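Membrane lipoprotein family protein (Aeropyrum pernix, PDB 4PEV) binds adenosine in the cleft between two domains and probably hands it to an ABC transporter as the membrane-anchored solute-binding lipoprotein of an uptake system. Local coordinates at residues Asp172-Ile177 against Thr218-Val223; Gly208-Asn213 against Gly414-Ala419. All coordinates share one frame; numbering follows the deposited sequence.

Contact 1. Residues Asp172-Ile177 against Thr218-Val223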
# COMPACT_ATOMS: atom_id res chain seq x y z
N ASP C 172 8.36 14.64 9.56
CA ASP C 172 9.72 14.95 9.95
C ASP C 172 10.51 15.50 8.79
O ASP C 172 11.28 16.44 8.96
CB ASP C 172 10.43 13.72 10.49
CG ASP C 172 11.86 14.00 10.90
OD1 ASP C 172 12.08 14.83 11.84
OD2 ASP C 172 12.76 13.40 10.28
N ILE C 173 10.32 14.92 7.62
CA ILE C 173 11.00 15.38 6.41
C ILE C 173 10.51 16.77 6.05
O ILE C 173 11.29 17.60 5.60
CB ILE C 173 10.75 14.44 5.23
CG1 ILE C 173 11.43 13.09 5.48
CG2 ILE C 173 11.27 15.06 3.94
CD1 ILE C 173 11.13 12.05 4.43
N ALA C 174 9.23 17.03 6.25
CA ALA C 174 8.65 18.33 5.95
C ALA C 174 9.15 19.39 6.93
O ALA C 174 9.44 20.52 6.56
CB ALA C 174 7.14 18.24 5.98
N ASN C 175 9.23 19.01 8.20
CA ASN C 175 9.87 19.84 9.21
C ASN C 175 11.30 20.22 8.84
O ASN C 175 11.68 21.39 8.93
CB ASN C 175 9.87 19.10 10.54
CG ASN C 175 10.07 20.02 11.72
OD1 ASN C 175 9.75 21.20 11.65
ND2 ASN C 175 10.60 19.47 12.81
N ASN C 176 12.10 19.23 8.43
CA ASN C 176 13.49 19.51 8.03
C ASN C 176 13.57 20.37 6.78
O ASN C 176 14.47 21.20 6.66
CB ASN C 176 14.27 18.23 7.80
CG ASN C 176 14.29 17.33 9.01
OD1 ASN C 176 14.49 17.78 10.13
ND2 ASN C 176 14.06 16.05 8.79
N ILE C 177 12.65 20.17 5.85
CA ILE C 177 12.64 21.01 4.65
C ILE C 177 12.36 22.45 5.04
O ILE C 177 12.96 23.38 4.52
CB ILE C 177 11.62 20.50 3.61
CG1 ILE C 177 12.13 19.20 2.98
CG2 ILE C 177 11.39 21.56 2.52
CD1 ILE C 177 11.16 18.56 2.00
N THR C 218 5.41 20.92 16.66
CA THR C 218 5.41 21.40 15.28
C THR C 218 3.98 21.40 14.81
O THR C 218 3.14 20.74 15.42
CB THR C 218 6.25 20.48 14.38
OG1 THR C 218 5.94 19.11 14.67
CG2 THR C 218 7.73 20.72 14.63
N ASP C 219 3.68 22.15 13.75
CA ASP C 219 2.32 22.15 13.21
C ASP C 219 2.35 21.86 11.72
O ASP C 219 1.92 22.68 10.90
CB ASP C 219 1.60 23.48 13.52
CG ASP C 219 0.09 23.45 13.14
OD1 ASP C 219 -0.55 22.36 13.08
OD2 ASP C 219 -0.48 24.54 12.89
N VAL C 220 2.87 20.69 11.37
CA VAL C 220 2.98 20.27 9.98
C VAL C 220 1.60 19.89 9.49
O VAL C 220 0.95 19.04 10.08
CB VAL C 220 3.90 19.03 9.81
CG1 VAL C 220 3.83 18.49 8.39
CG2 VAL C 220 5.34 19.34 10.20
N GLU C 221 1.16 20.51 8.40
CA GLU C 221 -0.15 20.22 7.83
C GLU C 221 -0.11 19.05 6.85
O GLU C 221 0.95 18.74 6.31
CB GLU C 221 -0.69 21.44 7.14
CG GLU C 221 -0.88 22.58 8.11
CD GLU C 221 -1.59 23.76 7.50
OE1 GLU C 221 -1.67 23.86 6.25
OE2 GLU C 221 -2.08 24.60 8.28
N MSE C 222 -1.26 18.41 6.63
CA MSE C 222 -1.35 17.25 5.75
C MSE C 222 -2.54 17.37 4.84
O MSE C 222 -3.64 17.68 5.26
CB MSE C 222 -1.44 15.95 6.54
CG MSE C 222 -1.11 14.73 5.65
SE MSE C 222 -2.68 13.90 4.76
CE MSE C 222 -3.45 13.00 6.34
N VAL C 223 -2.30 17.12 3.55
CA VAL C 223 -3.33 17.23 2.53
C VAL C 223 -3.48 15.89 1.85
O VAL C 223 -2.54 15.36 1.27
CB VAL C 223 -2.96 18.28 1.48
CG1 VAL C 223 -4.00 18.31 0.35
CG2 VAL C 223 -2.82 19.64 2.16
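The methyl group of Thr-218 comes up to the carboxamide of Asn-175, the two side chains crossing at about a right angle. CG2 lies off the amide plane, 3.6 Å from both OD1 and ND2 of Asn-175. The branching of threonine makes this possible: with chi1 at 45°, OG1 sits between the backbone N and the carbonyl carbon, and the methyl extends beside the N toward the helix. The hydroxyl can then hydrogen-bond to OD1 of Asn-213, so one small residue offers an apolar branch to helix 159-181 and a polar one to helix 196-214. The amide of Asn-175 is carried out with CG anti to the backbone N (chi1 -161°); its ND2 is hydrogen-bonded to the hydroxyl of Tyr-212, while the amide lies against the methyl.

Next to this pair, apolar side chains meet: CG1 of Val-220 lies 4.1 Å from CB of Ala-174, and the other branch of the valine, CG2, stands 4.4 Å from the backbone N of Asn-175. Alanine suits the helix surface here because its short side chain lets the chain of Val-220 approach. The contact thus lays a helix against the loop that leads into edge strand 222-226, as expected where helices flank the mainly parallel sheet of a Rossmann-like lobe in a periplasmic-binding-protein fold.

Contact 2. Residues Gly208-Asn213 against Gly414-Ala419; sequences GVQYYN and GNLEAA
Leu-416 CD1 approaches the ring of Tyr-211 obliquely, 4.2 Å from CD2, while the same methyl rests 4.0 Å from CA of Tyr-211. The ring also packs on Ile-168 and Leu-380, and its hydroxyl is hydrogen-bonded to Glu-383. The second flat group, the carboxamide of Gln-210, has a partner at each polar end. ND2 of Asn-213, one turn on, donates to OE1 of Gln-210 over 3.1 Å, nearly in line with the C=O bond (170°), and NE2 donates to the carbonyl of Leu-411. Beside the backbone N of Gly-414, NE2 of Gln-210 merely packs, at 3.8 Å. That glycine closes helix 401-412 with a Schellman motif, and its positive phi of 80° would press a side chain against the preceding carbonyl. In Gln-210 a bend at chi2 (-65°) brings the amide to this helix end. Replacing it with an alanine would probably leave the carbonyl of Leu-411 and ND2 of Asn-213 each without this mate. Leu-416, in the 3-10 turn that follows, crosses Gln-210 obliquely: its CD2 lies against CB of Gln-210, as CD1 does against Tyr-211, and the leucine touches Tyr-207 as well.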
# COMPACT_ATOMS: atom_id res chain seq x y z
N GLY C 208 -0.16 9.54 12.34
CA GLY C 208 1.30 9.61 12.42
C GLY C 208 1.85 11.02 12.34
O GLY C 208 2.85 11.32 12.96
N VAL C 209 1.20 11.88 11.57
CA VAL C 209 1.64 13.28 11.43
C VAL C 209 1.33 14.05 12.71
O VAL C 209 2.16 14.82 13.18
CB VAL C 209 0.97 13.99 10.23
CG1 VAL C 209 1.17 15.51 10.31
CG2 VAL C 209 1.51 13.44 8.91
N GLN C 210 0.12 13.85 13.25
CA GLN C 210 -0.28 14.54 14.47
C GLN C 210 0.54 14.06 15.65
O GLN C 210 0.84 14.84 16.54
CB GLN C 210 -1.76 14.32 14.77
CG GLN C 210 -2.71 14.93 13.77
CD GLN C 210 -2.64 16.44 13.76
OE1 GLN C 210 -1.61 17.00 13.42
NE2 GLN C 210 -3.73 17.09 14.12
N TYR C 211 0.89 12.78 15.63
CA TYR C 211 1.72 12.19 16.67
C TYR C 211 3.03 12.94 16.69
O TYR C 211 3.45 13.46 17.72
CB TYR C 211 1.93 10.71 16.39
CG TYR C 211 2.60 9.88 17.47
CD1 TYR C 211 3.98 9.78 17.54
CD2 TYR C 211 1.84 9.16 18.39
CE1 TYR C 211 4.60 9.01 18.51
CE2 TYR C 211 2.45 8.38 19.36
CZ TYR C 211 3.83 8.31 19.41
OH TYR C 211 4.46 7.54 20.37
N TYR C 212 3.67 13.02 15.53
CA TYR C 212 4.91 13.76 15.37
C TYR C 212 4.76 15.19 15.87
O TYR C 212 5.50 15.61 16.73
CB TYR C 212 5.34 13.77 13.91
CG TYR C 212 6.65 14.45 13.70
CD1 TYR C 212 7.84 13.78 13.91
CD2 TYR C 212 6.70 15.78 13.31
CE1 TYR C 212 9.05 14.41 13.71
CE2 TYR C 212 7.91 16.42 13.12
CZ TYR C 212 9.08 15.74 13.32
OH TYR C 212 10.28 16.38 13.12
N ASN C 213 3.78 15.91 15.33
CA ASN C 213 3.46 17.28 15.77
C ASN C 213 3.34 17.47 17.27
O ASN C 213 3.95 18.39 17.82
CB ASN C 213 2.17 17.74 15.12
CG ASN C 213 2.36 18.12 13.68
OD1 ASN C 213 3.46 18.41 13.24
ND2 ASN C 213 1.27 18.12 12.94
N GLY C 414 -6.44 17.15 16.75
CA GLY C 414 -5.41 16.76 17.72
C GLY C 414 -5.88 15.79 18.79
O GLY C 414 -5.14 15.49 19.74
N ASN C 415 -7.08 15.26 18.62
CA ASN C 415 -7.60 14.23 19.50
C ASN C 415 -7.23 12.82 18.94
O ASN C 415 -8.05 12.14 18.32
CB ASN C 415 -9.11 14.44 19.67
CG ASN C 415 -9.80 13.30 20.39
OD1 ASN C 415 -9.17 12.51 21.11
ND2 ASN C 415 -11.11 13.20 20.20
N LEU C 416 -5.98 12.40 19.18
CA LEU C 416 -5.46 11.15 18.62
C LEU C 416 -6.16 9.90 19.13
O LEU C 416 -6.20 8.90 18.42
CB LEU C 416 -3.98 10.96 18.93
CG LEU C 416 -2.98 12.06 18.60
CD1 LEU C 416 -1.56 11.53 18.80
CD2 LEU C 416 -3.19 12.58 17.19
N GLU C 417 -6.68 9.94 20.36
CA GLU C 417 -7.24 8.72 20.97
C GLU C 417 -8.51 8.22 20.26
O GLU C 417 -8.92 7.07 20.46
CB GLU C 417 -7.48 8.94 22.48
CG GLU C 417 -6.19 9.09 23.30
CD GLU C 417 -6.43 9.67 24.70
OE1 GLU C 417 -5.50 10.30 25.26
OE2 GLU C 417 -7.55 9.51 25.26
N ALA C 418 -9.11 9.08 19.42
CA ALA C 418 -10.28 8.72 18.60
C ALA C 418 -10.01 7.55 17.66
O ALA C 418 -10.91 6.77 17.38
CB ALA C 418 -10.77 9.92 17.79
N ALA C 419 -8.77 7.44 17.17
CA ALA C 419 -8.37 6.38 16.24
C ALA C 419 -8.13 5.02 16.90
O ALA C 419 -8.06 4.00 16.21
CB ALA C 419 -7.12 6.82 15.48

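How the contacts relate
Following the chain, helix 159-181 leaves the first domain's strand 152-157 and carries residues 172-177 into the second domain. After strand 186-191 comes helix 196-214 with residues 208-213, and then 218-223, where contact 1 closes a loop of 40 residues. Contact 2 closes a far longer one, of 200 residues, when the chain returns at 414-419 near its C terminus. The segments alternate, so the two contacts cross rather than nest. Helix 196-214 joins them: Tyr-212 OH reaches Asp-172 OD1 by a weak hydrogen bond, and Val-209 packs against the carbonyl of Val-220. Together they tie a domain-linking helix, the loop before edge strand 222-226 and the C-terminal region to one helix.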